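Local coordinates for protein S-adenosylmethionine:tRNA ribosyltransferase-isomerase (Thermus thermophilus, PDB 1WDI) that probably transfers and isomerizes the ribose of S-adenosylmethionine onto the 7-aminomethyl-7-deazaguanine base of tRNA, yielding epoxyqueuosine, at residues A[263-268]-A[290-295]. Sequence-based numbering, arbitrary orientation.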
ATOM      1  N   ALA A 263       3.291  -4.612  -7.114  1.00 21.48           N
ATOM      2  CA  ALA A 263       3.269  -6.043  -6.855  1.00 20.10           C
ATOM      3  C   ALA A 263       2.945  -6.830  -8.124  1.00 20.33           C
ATOM      4  O   ALA A 263       3.668  -7.764  -8.471  1.00 20.51           O
ATOM      5  CB  ALA A 263       2.265  -6.368  -5.752  1.00 19.10           C
ATOM      6  N   LEU A 264       1.877  -6.450  -8.826  1.00 18.67           N
ATOM      7  CA  LEU A 264       1.494  -7.151 -10.055  1.00 17.15           C
ATOM      8  C   LEU A 264       2.582  -7.099 -11.132  1.00 18.56           C
ATOM      9  O   LEU A 264       2.921  -8.122 -11.733  1.00 18.66           O
ATOM     10  CB  LEU A 264       0.188  -6.583 -10.623  1.00 15.61           C
ATOM     11  CG  LEU A 264      -1.090  -6.810  -9.801  1.00 16.58           C
ATOM     12  CD1 LEU A 264      -2.281  -6.115 -10.481  1.00 15.45           C
ATOM     13  CD2 LEU A 264      -1.356  -8.315  -9.681  1.00 17.13           C
ATOM     14  N   GLU A 265       3.132  -5.915 -11.386  1.00 16.45           N
ATOM     15  CA  GLU A 265       4.169  -5.787 -12.406  1.00 17.86           C
ATOM     16  C   GLU A 265       5.446  -6.550 -12.027  1.00 17.56           C
ATOM     17  O   GLU A 265       6.111  -7.118 -12.884  1.00 18.94           O
ATOM     18  CB  GLU A 265       4.483  -4.306 -12.662  1.00 18.45           C
ATOM     19  CG  GLU A 265       3.326  -3.503 -13.292  1.00 16.97           C
ATOM     20  CD  GLU A 265       2.939  -3.975 -14.693  1.00 19.56           C
ATOM     21  OE1 GLU A 265       3.838  -4.360 -15.469  1.00 20.78           O
ATOM     22  OE2 GLU A 265       1.737  -3.942 -15.037  1.00 19.74           O
ATOM     23  N   SER A 266       5.777  -6.572 -10.742  1.00 19.43           N
ATOM     24  CA  SER A 266       6.964  -7.287 -10.279  1.00 22.79           C
ATOM     25  C   SER A 266       6.787  -8.807 -10.350  1.00 22.83           C
ATOM     26  O   SER A 266       7.757  -9.548 -10.523  1.00 22.13           O
ATOM     27  CB  SER A 266       7.289  -6.892  -8.842  1.00 24.41           C
ATOM     28  OG  SER A 266       8.295  -7.742  -8.312  1.00 32.87           O
ATOM     29  N   ALA A 267       5.544  -9.261 -10.224  1.00 21.82           N
ATOM     30  CA  ALA A 267       5.228 -10.688 -10.248  1.00 21.25           C
ATOM     31  C   ALA A 267       5.021 -11.247 -11.650  1.00 21.37           C
ATOM     32  O   ALA A 267       4.797 -12.443 -11.814  1.00 23.07           O
ATOM     33  CB  ALA A 267       3.987 -10.953  -9.406  1.00 20.19           C
ATOM     34  N   TYR A 268       5.084 -10.385 -12.658  1.00 21.18           N
ATOM     35  CA  TYR A 268       4.897 -10.819 -14.038  1.00 21.27           C
ATOM     36  C   TYR A 268       6.131 -11.543 -14.565  1.00 22.47           C
ATOM     37  O   TYR A 268       7.255 -11.096 -14.346  1.00 22.90           O
ATOM     38  CB  TYR A 268       4.619  -9.614 -14.941  1.00 20.85           C
ATOM     39  CG  TYR A 268       4.416  -9.979 -16.395  1.00 21.76           C
ATOM     40  CD1 TYR A 268       3.188 -10.455 -16.851  1.00 22.25           C
ATOM     41  CD2 TYR A 268       5.467  -9.874 -17.315  1.00 24.19           C
ATOM     42  CE1 TYR A 268       3.006 -10.818 -18.190  1.00 24.22           C
ATOM     43  CE2 TYR A 268       5.297 -10.238 -18.652  1.00 22.84           C
ATOM     44  CZ  TYR A 268       4.066 -10.706 -19.082  1.00 24.87           C
ATOM     45  OH  TYR A 268       3.888 -11.046 -20.406  1.00 26.81           O
ATOM     46  N   THR A 290       6.772   0.007 -19.757  1.00 25.70           N
ATOM     47  CA  THR A 290       5.633  -0.641 -20.386  1.00 26.39           C
ATOM     48  C   THR A 290       4.973  -1.561 -19.363  1.00 24.69           C
ATOM     49  O   THR A 290       5.602  -2.487 -18.847  1.00 23.74           O
ATOM     50  CB  THR A 290       6.061  -1.471 -21.613  1.00 29.09           C
ATOM     51  OG1 THR A 290       6.647  -0.605 -22.593  1.00 30.79           O
ATOM     52  CG2 THR A 290       4.851  -2.176 -22.231  1.00 28.47           C
ATOM     53  N   PHE A 291       3.710  -1.291 -19.055  1.00 22.26           N
ATOM     54  CA  PHE A 291       2.991  -2.109 -18.090  1.00 20.99           C
ATOM     55  C   PHE A 291       2.545  -3.402 -18.749  1.00 21.20           C
ATOM     56  O   PHE A 291       1.981  -3.389 -19.839  1.00 23.82           O
ATOM     57  CB  PHE A 291       1.799  -1.330 -17.517  1.00 18.14           C
ATOM     58  CG  PHE A 291       2.213  -0.143 -16.701  1.00 17.33           C
ATOM     59  CD1 PHE A 291       2.694   1.016 -17.324  1.00 16.68           C
ATOM     60  CD2 PHE A 291       2.240  -0.217 -15.312  1.00 15.47           C
ATOM     61  CE1 PHE A 291       3.199   2.070 -16.572  1.00 16.45           C
ATOM     62  CE2 PHE A 291       2.745   0.833 -14.548  1.00 15.73           C
ATOM     63  CZ  PHE A 291       3.230   1.982 -15.182  1.00 17.32           C
ATOM     64  N   LYS A 292       2.823  -4.517 -18.083  1.00 20.94           N
ATOM     65  CA  LYS A 292       2.483  -5.836 -18.594  1.00 21.05           C
ATOM     66  C   LYS A 292       1.197  -6.409 -17.996  1.00 19.72           C
ATOM     67  O   LYS A 292       0.631  -7.366 -18.527  1.00 20.07           O
ATOM     68  CB  LYS A 292       3.646  -6.801 -18.319  1.00 24.38           C
ATOM     69  CG  LYS A 292       4.925  -6.482 -19.097  1.00 29.29           C
ATOM     70  CD  LYS A 292       4.693  -6.697 -20.586  1.00 35.75           C
ATOM     71  CE  LYS A 292       5.937  -6.426 -21.410  1.00 41.51           C
ATOM     72  NZ  LYS A 292       5.668  -6.695 -22.853  1.00 43.26           N
ATOM     73  N   VAL A 293       0.734  -5.828 -16.899  1.00 18.29           N
ATOM     74  CA  VAL A 293      -0.474  -6.325 -16.244  1.00 17.84           C
ATOM     75  C   VAL A 293      -1.572  -5.283 -16.046  1.00 19.09           C
ATOM     76  O   VAL A 293      -2.723  -5.515 -16.401  1.00 20.39           O
ATOM     77  CB  VAL A 293      -0.135  -6.915 -14.857  1.00 18.72           C
ATOM     78  CG1 VAL A 293      -1.390  -7.538 -14.223  1.00 16.07           C
ATOM     79  CG2 VAL A 293       0.986  -7.949 -14.999  1.00 19.96           C
ATOM     80  N   VAL A 294      -1.209  -4.139 -15.473  1.00 18.38           N
ATOM     81  CA  VAL A 294      -2.170  -3.081 -15.187  1.00 19.64           C
ATOM     82  C   VAL A 294      -2.734  -2.380 -16.421  1.00 19.18           C
ATOM     83  O   VAL A 294      -1.979  -1.815 -17.219  1.00 18.30           O
ATOM     84  CB  VAL A 294      -1.534  -2.025 -14.252  1.00 18.49           C
ATOM     85  CG1 VAL A 294      -2.558  -0.948 -13.888  1.00 16.92           C
ATOM     86  CG2 VAL A 294      -0.992  -2.716 -12.998  1.00 17.57           C
ATOM     87  N   ASP A 295      -4.059  -2.413 -16.564  1.00 18.77           N
ATOM     88  CA  ASP A 295      -4.742  -1.774 -17.698  1.00 19.18           C
ATOM     89  C   ASP A 295      -5.368  -0.433 -17.319  1.00 18.99           C
ATOM     90  O   ASP A 295      -5.653   0.396 -18.186  1.00 18.72           O
ATOM     91  CB  ASP A 295      -5.850  -2.680 -18.254  1.00 19.86           C
ATOM     92  CG  ASP A 295      -5.321  -3.991 -18.800  1.00 21.75           C
ATOM     93  OD1 ASP A 295      -4.457  -3.955 -19.704  1.00 23.03           O
ATOM     94  OD2 ASP A 295      -5.771  -5.057 -18.324  1.00 20.97           O
TER
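The carboxylate of E265 takes three successive backbone N-H groups from K292, V293 and V294. OE1 receives K292 N through its syn lone pair at 2.8 Å, in a nearly straight bond (170°). OE2 is gripped twice: V293 N reaches it at 2.8 Å from the syn side, out of the carboxylate plane, and V294 N at 3.0 Å nearly in line with the C-O bond. Three main-chain donors around this buried carboxylate would probably favour its ionised form. With CG anti to the carbonyl carbon, a bend at chi2 (-64°) swings CD of the glutamate round to the loop backbone. F291 sets its ring edge beside OE2, the ring and carboxylate planes 75° apart. Y268 lies with one face against K292, whose CB stands 3.6 Å from the ring centroid in a CH-pi contact, while K292 CG lies near Y268 CE2 and CD2. V293 splits its two methyls, CG1 against L264 CB at 4.0 Å and CG2 against Y268 CD1. The contact ties the C-terminal end of helix 258-266 to the loop that leads into strand 296-300, which pairs in parallel with strand 253-256 just before this helix in the mixed sheet of QueA. An alanine in place of this glutamate would probably leave the three amides without their carboxylate acceptor and the 292-294 backbone freer to shift. Further out, Y289 OH adds a weak hydrogen bond to E265 OE1, F315 meets the F291 ring edge-to-face, and E270 OE1 hydrogen-bonds Y268 OH. V253 packs against both L264 and V293.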